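Local coordinates for protein D-hydantoinase (Ralstonia pickettii, PDB 1NFG) that probably catalyses, as a zinc-dependent amidohydrolase, the stereospecific hydrolysis of the cyclic amide bond in D-hydantoin derivatives, at residues 71-76 against 105-110; 131-136 against 164-169; 345-350 against 359-364; 401-406 against 411-416. All blocks are in the same frame, centred on the assembly; numbering follows the deposited sequence.

Overall arrangement
From the N terminus, interaction 1 comes first: F73, at the start of helix 73-82, meets helix 100-111, which closes a loop containing strand 85-93. Interaction 2 then joins helix 130-135 to helix 161-174, about 25 Å away between centres. Interaction 3 pairs helices 343-352 and 358-372 across a short connection, and interaction 4 folds the link between strands 390-400 and 419-429 back on itself. The four follow one another in series, with no nesting or crossing. Interactions 3 and 4 touch, since M346 packs on I401 and Y415; interactions 2 and 3 lie on opposite sides of the chain's centre, about 35 Å apart between centres.

Interaction 1 of 4, residues 71-76 against 105-110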
loop_
_atom_site.group_PDB
_atom_site.type_symbol
_atom_site.label_atom_id
_atom_site.label_comp_id
_atom_site.label_asym_id
_atom_site.label_seq_id
_atom_site.Cartn_x
_atom_site.Cartn_y
_atom_site.Cartn_z
ATOM N N ASP A 71 6.720 -39.513 -16.467
ATOM C CA ASP A 71 7.719 -39.061 -17.423
ATOM C C ASP A 71 9.125 -39.287 -16.915
ATOM O O ASP A 71 9.366 -39.329 -15.711
ATOM C CB ASP A 71 7.567 -37.564 -17.735
ATOM C CG ASP A 71 6.658 -37.300 -18.913
ATOM O OD1 ASP A 71 6.600 -38.147 -19.829
ATOM O OD2 ASP A 71 6.013 -36.233 -18.932
ATOM N N THR A 72 10.050 -39.428 -17.857
ATOM C CA THR A 72 11.461 -39.607 -17.552
ATOM C C THR A 72 12.155 -38.460 -18.266
ATOM O O THR A 72 11.518 -37.707 -18.998
ATOM C CB THR A 72 12.010 -40.936 -18.115
ATOM O OG1 THR A 72 11.826 -40.968 -19.537
ATOM C CG2 THR A 72 11.295 -42.117 -17.481
ATOM N N PHE A 73 13.454 -38.324 -18.060
ATOM C CA PHE A 73 14.193 -37.264 -18.717
ATOM C C PHE A 73 14.039 -37.373 -20.238
ATOM O O PHE A 73 14.060 -36.369 -20.946
ATOM C CB PHE A 73 15.660 -37.352 -18.323
ATOM C CG PHE A 73 16.232 -36.060 -17.844
ATOM C CD1 PHE A 73 16.582 -35.061 -18.747
ATOM C CD2 PHE A 73 16.430 -35.838 -16.487
ATOM C CE1 PHE A 73 17.128 -33.855 -18.299
ATOM C CE2 PHE A 73 16.972 -34.642 -16.028
ATOM C CZ PHE A 73 17.324 -33.648 -16.933
ATOM N N ALA A 74 13.864 -38.597 -20.731
ATOM C CA ALA A 74 13.717 -38.839 -22.162
ATOM C C ALA A 74 12.329 -38.504 -22.700
ATOM O O ALA A 74 12.206 -37.812 -23.706
ATOM C CB ALA A 74 14.052 -40.281 -22.474
ATOM N N THR A 75 11.287 -39.006 -22.046
ATOM C CA THR A 75 9.921 -38.747 -22.491
ATOM C C THR A 75 9.533 -37.278 -22.384
ATOM O O THR A 75 8.773 -36.769 -23.205
ATOM C CB THR A 75 8.891 -39.554 -21.676
ATOM O OG1 THR A 75 9.099 -39.318 -20.276
ATOM C CG2 THR A 75 9.014 -41.030 -21.971
ATOM N N ALA A 76 10.047 -36.595 -21.368
ATOM C CA ALA A 76 9.718 -35.187 -21.176
ATOM C C ALA A 76 10.400 -34.286 -22.200
ATOM O O ALA A 76 9.734 -33.480 -22.854
ATOM C CB ALA A 76 10.088 -34.746 -19.756
ATOM N N ALA A 105 25.365 -36.323 -9.640
ATOM C CA ALA A 105 25.766 -37.561 -10.300
ATOM C C ALA A 105 24.525 -38.365 -10.672
ATOM O O ALA A 105 24.431 -38.910 -11.771
ATOM C CB ALA A 105 26.663 -38.378 -9.373
ATOM N N LYS A 106 23.573 -38.436 -9.744
ATOM C CA LYS A 106 22.340 -39.171 -9.989
ATOM C C LYS A 106 21.579 -38.559 -11.160
ATOM O O LYS A 106 21.007 -39.276 -11.994
ATOM C CB LYS A 106 21.459 -39.153 -8.742
ATOM C CG LYS A 106 20.149 -39.894 -8.911
ATOM C CD LYS A 106 19.389 -39.933 -7.600
ATOM C CE LYS A 106 18.118 -40.763 -7.711
ATOM N NZ LYS A 106 17.494 -40.986 -6.367
ATOM N N TRP A 107 21.575 -37.229 -11.220
ATOM C CA TRP A 107 20.885 -36.532 -12.294
ATOM C C TRP A 107 21.573 -36.818 -13.621
ATOM O O TRP A 107 20.907 -37.159 -14.604
ATOM C CB TRP A 107 20.803 -35.021 -12.000
ATOM C CG TRP A 107 19.375 -34.578 -11.836
ATOM C CD1 TRP A 107 18.640 -33.840 -12.718
ATOM C CD2 TRP A 107 18.460 -35.008 -10.818
ATOM N NE1 TRP A 107 17.323 -33.797 -12.326
ATOM C CE2 TRP A 107 17.184 -34.507 -11.164
ATOM C CE3 TRP A 107 18.592 -35.777 -9.653
ATOM C CZ2 TRP A 107 16.045 -34.754 -10.389
ATOM C CZ3 TRP A 107 17.457 -36.023 -8.883
ATOM C CH2 TRP A 107 16.201 -35.512 -9.257
ATOM N N ASP A 108 22.898 -36.698 -13.649
ATOM C CA ASP A 108 23.636 -36.995 -14.870
ATOM C C ASP A 108 23.241 -38.390 -15.365
ATOM O O ASP A 108 23.081 -38.615 -16.567
ATOM C CB ASP A 108 25.140 -36.951 -14.624
ATOM C CG ASP A 108 25.652 -35.543 -14.404
ATOM O OD1 ASP A 108 25.145 -34.611 -15.079
ATOM O OD2 ASP A 108 26.575 -35.365 -13.573
ATOM N N GLY A 109 23.068 -39.324 -14.436
ATOM C CA GLY A 109 22.684 -40.660 -14.833
ATOM C C GLY A 109 21.374 -40.643 -15.589
ATOM O O GLY A 109 21.205 -41.352 -16.579
ATOM N N MET A 110 20.440 -39.819 -15.130
ATOM C CA MET A 110 19.134 -39.726 -15.773
ATOM C C MET A 110 19.133 -38.937 -17.084
ATOM O O MET A 110 18.435 -39.300 -18.031
ATOM C CB MET A 110 18.132 -39.087 -14.818
ATOM C CG MET A 110 17.838 -39.897 -13.572
ATOM S SD MET A 110 16.816 -38.955 -12.404
ATOM C CE MET A 110 18.101 -38.186 -11.488
#
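W107 is the first residue of 105-110 to touch F73, which comes from the first turn of helix 73-82. The pyrrole side of the indole makes the contact: W107 CD1 lies 3.8 Å from F73 CE2, close to the plane of the phenyl ring and at its edge. The ring planes stand at 79°, but the approach is oblique, so the pair is neither a stack nor a regular T-shape. The indole N-H is engaged elsewhere, with W107 NE1 hydrogen-bonded to D90 OD2. One turn on, M110 meets the base of the phenylalanine. Its carbonyl O stands 3.4 Å from F73 CB, while M110 CB lies 4.0 Å from F73 CD2. The methionine chain then turns away, bending at its last torsion (chi3 -90°), which carries CE over one face of the indole of W107. F73 thus meets the W107 side chain and, three residues on, both the CB and the carbonyl O of M110.

The start of helix 73-82, from which F73 projects, is held by a capping box. T72 is the N-cap residue; T75 N donates to T72 OG1 at 3.2 Å in a nearly straight bond (175°), and T72 N donates in return to T75 OG1 at 2.6 Å. The zinc ligand H59 has its side chain about 7 Å from that of W107, so the contact lies near the metal centre without being part of it. Both helices lie against strand 85-93: F73 touches D90, W107 packs on C92 and Q93, and Y121 of strand 118-124 meets the indole edge-to-face.

Interaction 2 of 4, residues 131-136 against 164-169; sequences SVIEEL and LLKTLD
I133 places CG1 anti to its own carbonyl carbon (chi1 -79°) and extends fully beyond it (chi2 179°), which carries CD1 across to K166. The lysine also starts with CG beside the backbone N, then folds at chi3 (-77°), and this bend brings its aliphatic part round the isoleucine methyl. The result is a threefold touch: I133 CD1 lies 3.9 Å from K166 CB, 3.8 Å from K166 CD and 3.8 Å from K166 CE. The two side chains cross at about a right angle, so a single methyl is met by the curved side of the lysine chain. No hydrogen bond joins the segments; the contact is apolar even where it involves a lysine.

Further along, L136 approaches T167 more loosely, with L136 CD1 at 4.4 Å from T167 CG2. The hydroxyl of T167 is bonded back to T163 O within its own helix, and the methyl is the part that meets the leucine. I133 and L136 also touch K170, one turn beyond K166, while E134 forms a salt bridge with K170 NZ. L164, T167 and L168 pack on V178 of strand 178-180, and L165 meets A187 of the second subunit. Helices packed against the outside of barrel strands belong to the TIM-barrel fold; here helix 161-174 lies on strand 178-180, and the short helix 130-135 packs against that helix in turn.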
loop_
_atom_site.group_PDB
_atom_site.type_symbol
_atom_site.label_atom_id
_atom_site.label_comp_id
_atom_site.label_asym_id
_atom_site.label_seq_id
_atom_site.Cartn_x
_atom_site.Cartn_y
_atom_site.Cartn_z
ATOM N N SER A 131 28.177 -29.931 5.974
ATOM C CA SER A 131 28.940 -30.277 4.782
ATOM C C SER A 131 28.149 -29.942 3.524
ATOM O O SER A 131 28.701 -29.369 2.579
ATOM C CB SER A 131 29.315 -31.768 4.787
ATOM O OG SER A 131 28.167 -32.595 4.845
ATOM N N VAL A 132 26.862 -30.297 3.516
ATOM C CA VAL A 132 26.000 -30.024 2.370
ATOM C C VAL A 132 26.043 -28.543 2.019
ATOM O O VAL A 132 26.262 -28.167 0.865
ATOM C CB VAL A 132 24.535 -30.406 2.652
ATOM C CG1 VAL A 132 23.629 -29.798 1.586
ATOM C CG2 VAL A 132 24.383 -31.921 2.665
ATOM N N ILE A 133 25.834 -27.704 3.022
ATOM C CA ILE A 133 25.850 -26.273 2.810
ATOM C C ILE A 133 27.209 -25.815 2.308
ATOM O O ILE A 133 27.311 -24.891 1.505
ATOM C CB ILE A 133 25.460 -25.542 4.105
ATOM C CG1 ILE A 133 23.935 -25.590 4.243
ATOM C CG2 ILE A 133 25.987 -24.111 4.106
ATOM C CD1 ILE A 133 23.408 -24.940 5.488
ATOM N N GLU A 134 28.256 -26.482 2.761
ATOM C CA GLU A 134 29.595 -26.121 2.336
ATOM C C GLU A 134 29.800 -26.499 0.861
ATOM O O GLU A 134 30.681 -25.956 0.190
ATOM C CB GLU A 134 30.618 -26.810 3.240
ATOM C CG GLU A 134 31.772 -25.914 3.669
ATOM C CD GLU A 134 31.317 -24.542 4.162
ATOM O OE1 GLU A 134 30.353 -24.470 4.957
ATOM O OE2 GLU A 134 31.934 -23.532 3.757
ATOM N N GLU A 135 28.975 -27.416 0.357
ATOM C CA GLU A 135 29.068 -27.839 -1.039
ATOM C C GLU A 135 28.616 -26.724 -1.983
ATOM O O GLU A 135 28.991 -26.698 -3.158
ATOM C CB GLU A 135 28.204 -29.080 -1.310
ATOM C CG GLU A 135 28.760 -30.401 -0.821
ATOM C CD GLU A 135 27.935 -31.590 -1.303
ATOM O OE1 GLU A 135 28.117 -32.038 -2.462
ATOM O OE2 GLU A 135 27.089 -32.072 -0.519
ATOM N N LEU A 136 27.795 -25.812 -1.475
ATOM C CA LEU A 136 27.307 -24.707 -2.288
ATOM C C LEU A 136 28.481 -23.838 -2.732
ATOM O O LEU A 136 28.340 -22.979 -3.596
ATOM C CB LEU A 136 26.298 -23.876 -1.496
ATOM C CG LEU A 136 25.041 -24.630 -1.050
ATOM C CD1 LEU A 136 24.212 -23.714 -0.170
ATOM C CD2 LEU A 136 24.234 -25.108 -2.257
ATOM N N LEU A 164 17.469 -21.109 5.152
ATOM C CA LEU A 164 17.309 -20.114 4.091
ATOM C C LEU A 164 18.354 -19.000 4.206
ATOM O O LEU A 164 18.958 -18.590 3.212
ATOM C CB LEU A 164 15.893 -19.529 4.144
ATOM C CG LEU A 164 15.476 -18.486 3.102
ATOM C CD1 LEU A 164 15.924 -18.913 1.712
ATOM C CD2 LEU A 164 13.961 -18.314 3.148
ATOM N N LEU A 165 18.574 -18.520 5.423
ATOM C CA LEU A 165 19.561 -17.479 5.655
ATOM C C LEU A 165 20.968 -17.989 5.325
ATOM O O LEU A 165 21.794 -17.247 4.785
ATOM C CB LEU A 165 19.493 -17.022 7.113
ATOM C CG LEU A 165 18.352 -16.062 7.471
ATOM C CD1 LEU A 165 18.022 -16.143 8.953
ATOM C CD2 LEU A 165 18.762 -14.652 7.074
ATOM N N LYS A 166 21.245 -19.251 5.653
ATOM C CA LYS A 166 22.557 -19.825 5.373
ATOM C C LYS A 166 22.728 -19.992 3.873
ATOM O O LYS A 166 23.813 -19.758 3.332
ATOM C CB LYS A 166 22.729 -21.174 6.085
ATOM C CG LYS A 166 23.169 -21.019 7.532
ATOM C CD LYS A 166 23.500 -22.340 8.215
ATOM C CE LYS A 166 22.259 -23.114 8.618
ATOM N NZ LYS A 166 22.599 -24.187 9.597
ATOM N N THR A 167 21.646 -20.395 3.208
ATOM C CA THR A 167 21.656 -20.575 1.761
ATOM C C THR A 167 21.817 -19.212 1.087
ATOM O O THR A 167 22.624 -19.065 0.171
ATOM C CB THR A 167 20.355 -21.224 1.271
ATOM O OG1 THR A 167 20.179 -22.484 1.923
ATOM C CG2 THR A 167 20.401 -21.452 -0.227
ATOM N N LEU A 168 21.054 -18.217 1.541
ATOM C CA LEU A 168 21.151 -16.876 0.966
ATOM C C LEU A 168 22.582 -16.383 1.114
ATOM O O LEU A 168 23.140 -15.759 0.208
ATOM C CB LEU A 168 20.212 -15.885 1.674
ATOM C CG LEU A 168 18.827 -15.492 1.134
ATOM C CD1 LEU A 168 18.717 -15.811 -0.347
ATOM C CD2 LEU A 168 17.748 -16.206 1.902
ATOM N N ASP A 169 23.180 -16.680 2.260
ATOM C CA ASP A 169 24.541 -16.246 2.530
ATOM C C ASP A 169 25.575 -16.915 1.616
ATOM O O ASP A 169 26.489 -16.253 1.118
ATOM C CB ASP A 169 24.874 -16.495 4.001
ATOM C CG ASP A 169 26.204 -15.906 4.399
ATOM O OD1 ASP A 169 27.238 -16.566 4.158
ATOM O OD2 ASP A 169 26.219 -14.778 4.937
#

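Interaction 3 of 4, residues 345-350 against 359-364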
loop_
_atom_site.group_PDB
_atom_site.type_symbol
_atom_site.label_atom_id
_atom_site.label_comp_id
_atom_site.label_asym_id
_atom_site.label_seq_id
_atom_site.Cartn_x
_atom_site.Cartn_y
_atom_site.Cartn_z
ATOM N N MET A 345 2.603 -22.652 -26.644
ATOM C CA MET A 345 1.314 -22.419 -27.281
ATOM C C MET A 345 0.367 -21.660 -26.369
ATOM O O MET A 345 -0.263 -20.689 -26.788
ATOM C CB MET A 345 0.666 -23.734 -27.708
ATOM C CG MET A 345 1.297 -24.365 -28.943
ATOM S SD MET A 345 0.424 -25.859 -29.455
ATOM C CE MET A 345 0.995 -27.016 -28.192
ATOM N N MET A 346 0.275 -22.102 -25.119
ATOM C CA MET A 346 -0.598 -21.468 -24.139
ATOM C C MET A 346 -0.223 -20.009 -23.869
ATOM O O MET A 346 -1.084 -19.133 -23.853
ATOM C CB MET A 346 -0.576 -22.269 -22.838
ATOM C CG MET A 346 -1.232 -23.627 -22.953
ATOM S SD MET A 346 -2.985 -23.489 -23.368
ATOM C CE MET A 346 -2.899 -23.681 -25.040
ATOM N N VAL A 347 1.058 -19.742 -23.655
ATOM C CA VAL A 347 1.494 -18.379 -23.405
ATOM C C VAL A 347 1.264 -17.540 -24.658
ATOM O O VAL A 347 0.871 -16.372 -24.570
ATOM C CB VAL A 347 2.990 -18.329 -23.021
ATOM C CG1 VAL A 347 3.485 -16.887 -23.002
ATOM C CG2 VAL A 347 3.195 -18.981 -21.655
ATOM N N TYR A 348 1.497 -18.147 -25.823
ATOM C CA TYR A 348 1.322 -17.461 -27.100
ATOM C C TYR A 348 -0.115 -16.984 -27.316
ATOM O O TYR A 348 -0.346 -15.978 -27.991
ATOM C CB TYR A 348 1.728 -18.371 -28.265
ATOM C CG TYR A 348 1.633 -17.690 -29.622
ATOM C CD1 TYR A 348 2.606 -16.776 -30.037
ATOM C CD2 TYR A 348 0.533 -17.906 -30.457
ATOM C CE1 TYR A 348 2.485 -16.088 -31.244
ATOM C CE2 TYR A 348 0.402 -17.224 -31.660
ATOM C CZ TYR A 348 1.378 -16.315 -32.045
ATOM O OH TYR A 348 1.230 -15.608 -33.212
ATOM N N GLN A 349 -1.085 -17.699 -26.760
ATOM C CA GLN A 349 -2.471 -17.285 -26.934
ATOM C C GLN A 349 -2.662 -15.889 -26.349
ATOM O O GLN A 349 -3.587 -15.170 -26.715
ATOM C CB GLN A 349 -3.421 -18.279 -26.257
ATOM C CG GLN A 349 -3.294 -19.691 -26.792
ATOM C CD GLN A 349 -3.372 -19.743 -28.308
ATOM O OE1 GLN A 349 -4.423 -19.484 -28.898
ATOM N NE2 GLN A 349 -2.251 -20.070 -28.948
ATOM N N GLY A 350 -1.769 -15.511 -25.443
ATOM C CA GLY A 350 -1.859 -14.204 -24.827
ATOM C C GLY A 350 -1.549 -13.096 -25.813
ATOM O O GLY A 350 -2.026 -11.968 -25.659
ATOM N N THR A 359 6.420 -9.517 -29.209
ATOM C CA THR A 359 7.795 -9.366 -28.803
ATOM C C THR A 359 8.018 -9.771 -27.341
ATOM O O THR A 359 9.085 -10.284 -26.993
ATOM C CB THR A 359 8.236 -7.907 -29.082
ATOM O OG1 THR A 359 9.332 -7.925 -30.002
ATOM C CG2 THR A 359 8.630 -7.176 -27.804
ATOM N N GLN A 360 7.019 -9.544 -26.488
ATOM C CA GLN A 360 7.127 -9.916 -25.077
ATOM C C GLN A 360 7.043 -11.435 -24.940
ATOM O O GLN A 360 7.641 -12.019 -24.040
ATOM C CB GLN A 360 6.013 -9.268 -24.253
ATOM C CG GLN A 360 6.166 -7.770 -24.079
ATOM C CD GLN A 360 5.018 -7.147 -23.303
ATOM O OE1 GLN A 360 3.844 -7.364 -23.622
ATOM N NE2 GLN A 360 5.353 -6.357 -22.285
ATOM N N PHE A 361 6.290 -12.067 -25.835
ATOM C CA PHE A 361 6.154 -13.514 -25.830
ATOM C C PHE A 361 7.550 -14.141 -25.802
ATOM O O PHE A 361 7.846 -14.985 -24.958
ATOM C CB PHE A 361 5.418 -13.970 -27.082
ATOM C CG PHE A 361 5.461 -15.455 -27.302
ATOM C CD1 PHE A 361 4.703 -16.315 -26.513
ATOM C CD2 PHE A 361 6.254 -15.997 -28.310
ATOM C CE1 PHE A 361 4.731 -17.694 -26.728
ATOM C CE2 PHE A 361 6.290 -17.368 -28.531
ATOM C CZ PHE A 361 5.525 -18.220 -27.739
ATOM N N VAL A 362 8.403 -13.714 -26.729
ATOM C CA VAL A 362 9.764 -14.225 -26.811
ATOM C C VAL A 362 10.562 -13.879 -25.559
ATOM O O VAL A 362 11.304 -14.711 -25.037
ATOM C CB VAL A 362 10.492 -13.667 -28.062
ATOM C CG1 VAL A 362 11.951 -14.154 -28.096
ATOM C CG2 VAL A 362 9.747 -14.100 -29.325
ATOM N N GLU A 363 10.417 -12.651 -25.077
ATOM C CA GLU A 363 11.129 -12.232 -23.875
ATOM C C GLU A 363 10.842 -13.183 -22.715
ATOM O O GLU A 363 11.753 -13.701 -22.076
ATOM C CB GLU A 363 10.711 -10.811 -23.470
ATOM C CG GLU A 363 11.145 -10.422 -22.051
ATOM C CD GLU A 363 10.520 -9.121 -21.555
ATOM O OE1 GLU A 363 9.381 -8.794 -21.955
ATOM O OE2 GLU A 363 11.164 -8.429 -20.742
ATOM N N LEU A 364 9.563 -13.409 -22.462
ATOM C CA LEU A 364 9.118 -14.257 -21.363
ATOM C C LEU A 364 9.368 -15.737 -21.561
ATOM O O LEU A 364 9.797 -16.439 -20.649
ATOM C CB LEU A 364 7.622 -14.052 -21.135
ATOM C CG LEU A 364 7.175 -12.655 -20.727
ATOM C CD1 LEU A 364 5.661 -12.565 -20.784
ATOM C CD2 LEU A 364 7.699 -12.356 -19.333
#
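M345 O is gripped by the side-chain amide of Q349, whose NE2 donates to it at 3.0 Å, and more weakly by Q349 N at 3.1 Å. The NE2 bond is fairly straight (158°), and the donor sits tilted from the carbonyl plane while the acceptor lies in the amide plane of the glutamine.

The contact itself is a helix-helix pairing between the neighbouring helices 343-352 and 358-372, centred on a T-shaped pair of aromatic rings. Y348 turns its edge toward the face of F361, with ring centroids 5.2 Å apart and planes at 82°. The atom that points at the ring is Y348 CD1, which lies over the centre of the F361 face. Both rings reach the interface with CG anti to the backbone N (chi1 -177° for Y348). Besides receiving the tyrosine edge on its face, F361 runs its rim along the backbone of helix 343-352: F361 CE1 lies close to both Y348 N and Y348 CA. V347 comes to the edge of the same ring, near its plane. F361 is thus met from two directions by adjacent residues of one helix.

Around the pair, Y348 also meets the ring of W393 and packs on Y48, while F361 meets the ring of F50. Y48 and F50 place the contact beside strand 48-58, and W393 beside strand 390-400; all three touching residues are buried. Q349 OE1 accepts from K421 N, which ties this turn to strand 419-429. V347 makes its approach through one branch, V347 CG1 standing 3.8 Å from F361 CD1.

Interaction 4 of 4, residues 401-406 against 411-416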
loop_
_atom_site.group_PDB
_atom_site.type_symbol
_atom_site.label_atom_id
_atom_site.label_comp_id
_atom_site.label_asym_id
_atom_site.label_seq_id
_atom_site.Cartn_x
_atom_site.Cartn_y
_atom_site.Cartn_z
ATOM N N ILE A 401 -5.964 -28.815 -28.202
ATOM C CA ILE A 401 -4.994 -29.587 -27.448
ATOM C C ILE A 401 -5.617 -30.853 -26.882
ATOM O O ILE A 401 -6.551 -30.800 -26.085
ATOM C CB ILE A 401 -4.380 -28.759 -26.309
ATOM C CG1 ILE A 401 -3.597 -27.590 -26.910
ATOM C CG2 ILE A 401 -3.474 -29.639 -25.452
ATOM C CD1 ILE A 401 -2.756 -26.838 -25.923
ATOM N N GLU A 402 -5.098 -31.993 -27.322
ATOM C CA GLU A 402 -5.578 -33.289 -26.866
ATOM C C GLU A 402 -4.364 -34.103 -26.452
ATOM O O GLU A 402 -3.362 -34.139 -27.169
ATOM C CB GLU A 402 -6.316 -34.009 -27.992
ATOM C CG GLU A 402 -7.309 -33.142 -28.727
ATOM C CD GLU A 402 -7.890 -33.845 -29.932
ATOM O OE1 GLU A 402 -8.860 -34.614 -29.765
ATOM O OE2 GLU A 402 -7.364 -33.640 -31.048
ATOM N N GLN A 403 -4.455 -34.752 -25.294
ATOM C CA GLN A 403 -3.352 -35.555 -24.787
ATOM C C GLN A 403 -2.955 -36.638 -25.778
ATOM O O GLN A 403 -1.786 -37.019 -25.845
ATOM C CB GLN A 403 -3.730 -36.188 -23.452
ATOM C CG GLN A 403 -2.604 -36.953 -22.781
ATOM C CD GLN A 403 -1.341 -36.129 -22.651
ATOM O OE1 GLN A 403 -1.362 -34.906 -22.817
ATOM N NE2 GLN A 403 -0.232 -36.792 -22.340
ATOM N N THR A 404 -3.926 -37.127 -26.547
ATOM C CA THR A 404 -3.664 -38.168 -27.536
ATOM C C THR A 404 -2.691 -37.672 -28.597
ATOM O O THR A 404 -2.061 -38.466 -29.291
ATOM C CB THR A 404 -4.957 -38.630 -28.243
ATOM O OG1 THR A 404 -5.572 -37.517 -28.908
ATOM C CG2 THR A 404 -5.926 -39.225 -27.243
ATOM N N ALA A 405 -2.566 -36.355 -28.715
ATOM C CA ALA A 405 -1.671 -35.762 -29.699
ATOM C C ALA A 405 -0.390 -35.226 -29.070
ATOM O O ALA A 405 0.509 -34.766 -29.771
ATOM C CB ALA A 405 -2.393 -34.651 -30.452
ATOM N N MET A 406 -0.301 -35.278 -27.747
ATOM C CA MET A 406 0.901 -34.803 -27.074
ATOM C C MET A 406 2.000 -35.858 -27.182
ATOM O O MET A 406 1.748 -36.968 -27.649
ATOM C CB MET A 406 0.591 -34.456 -25.618
ATOM C CG MET A 406 -0.375 -33.284 -25.494
ATOM S SD MET A 406 0.140 -31.846 -26.483
ATOM C CE MET A 406 1.232 -31.073 -25.379
ATOM N N ASP A 411 -1.133 -39.543 -18.908
ATOM C CA ASP A 411 -2.456 -40.004 -19.320
ATOM C C ASP A 411 -3.488 -38.883 -19.435
ATOM O O ASP A 411 -4.680 -39.142 -19.592
ATOM C CB ASP A 411 -2.958 -41.103 -18.375
ATOM C CG ASP A 411 -3.020 -40.657 -16.926
ATOM O OD1 ASP A 411 -2.147 -39.866 -16.501
ATOM O OD2 ASP A 411 -3.935 -41.119 -16.207
ATOM N N TYR A 412 -3.024 -37.637 -19.360
ATOM C CA TYR A 412 -3.907 -36.480 -19.503
ATOM C C TYR A 412 -3.119 -35.186 -19.686
ATOM O O TYR A 412 -1.913 -35.133 -19.433
ATOM C CB TYR A 412 -4.849 -36.335 -18.294
ATOM C CG TYR A 412 -4.230 -35.700 -17.066
ATOM C CD1 TYR A 412 -3.498 -36.460 -16.152
ATOM C CD2 TYR A 412 -4.373 -34.335 -16.818
ATOM C CE1 TYR A 412 -2.925 -35.873 -15.016
ATOM C CE2 TYR A 412 -3.803 -33.737 -15.691
ATOM C CZ TYR A 412 -3.082 -34.510 -14.794
ATOM O OH TYR A 412 -2.520 -33.920 -13.681
ATOM N N SER A 413 -3.818 -34.149 -20.142
ATOM C CA SER A 413 -3.225 -32.829 -20.338
ATOM C C SER A 413 -3.978 -31.820 -19.475
ATOM O O SER A 413 -5.199 -31.917 -19.315
ATOM C CB SER A 413 -3.316 -32.400 -21.799
ATOM O OG SER A 413 -2.871 -31.062 -21.942
ATOM N N SER A 414 -3.248 -30.860 -18.916
ATOM C CA SER A 414 -3.855 -29.837 -18.071
ATOM C C SER A 414 -4.675 -28.880 -18.927
ATOM O O SER A 414 -5.523 -28.142 -18.423
ATOM C CB SER A 414 -2.772 -29.049 -17.341
ATOM O OG SER A 414 -1.912 -29.913 -16.622
ATOM N N TYR A 415 -4.420 -28.916 -20.231
ATOM C CA TYR A 415 -5.098 -28.041 -21.173
ATOM C C TYR A 415 -5.926 -28.821 -22.181
ATOM O O TYR A 415 -6.122 -28.387 -23.317
ATOM C CB TYR A 415 -4.051 -27.179 -21.876
ATOM C CG TYR A 415 -3.131 -26.521 -20.880
ATOM C CD1 TYR A 415 -3.547 -25.409 -20.146
ATOM C CD2 TYR A 415 -1.879 -27.070 -20.594
ATOM C CE1 TYR A 415 -2.742 -24.860 -19.143
ATOM C CE2 TYR A 415 -1.067 -26.531 -19.592
ATOM C CZ TYR A 415 -1.505 -25.425 -18.871
ATOM O OH TYR A 415 -0.706 -24.890 -17.888
ATOM N N GLU A 416 -6.421 -29.975 -21.754
ATOM C CA GLU A 416 -7.237 -30.808 -22.619
ATOM C C GLU A 416 -8.467 -30.019 -23.052
ATOM O O GLU A 416 -9.187 -29.467 -22.219
ATOM C CB GLU A 416 -7.665 -32.072 -21.873
ATOM C CG GLU A 416 -8.514 -33.041 -22.685
ATOM C CD GLU A 416 -7.757 -33.666 -23.841
ATOM O OE1 GLU A 416 -6.640 -34.180 -23.610
ATOM O OE2 GLU A 416 -8.285 -33.651 -24.977
#
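This is a partly buried contact within one loop, in which the connection from strand 390-400 to strand 419-429 doubles back so that 401-406 lies against 411-416. One hydrogen bond crosses it: Q403 N donates to E416 OE1 at 2.8 Å. The bond is nearly straight (165°), and the N-H meets the carboxylate oxygen on its syn side, 16° out of the carboxylate plane. E416 reaches back by folding at chi2 (66°), which also sets E416 OE2 3.3 Å from E402 CA. The carboxylate thus bonds the backbone N-H of the first residue of the 3-10 segment 403-405, its other oxygen lying beside the residue before.

Q403 lies along the opposing chain. Its CG passes Y412 N, and Q403 OE1 comes 3.3 Å from S413 CB; the amide nitrogen, Q403 NE2, bonds instead to N408 OD1 and M410 O, within the bend that links the two segments.

The second segment is shaped by two turn motifs: a type I beta turn from S413 to E416, and an ST turn in which S413 OG accepts from Y415 N at 3.2 Å. The same hydroxyl is bonded to E342 OE2, connecting the turn to the residues leading into helix 343-352.

At the buried end, I401 rests against Y415, with I401 CB 3.5 Å from Y415 O and I401 CD1 4.3 Å from Y415 CB. I401 CG2 approaches S413 OG at 3.8 Å. M346 of helix 343-352 covers both I401 and Y415, and the Y415 side chain is about 9 Å from that of the zinc ligand D313.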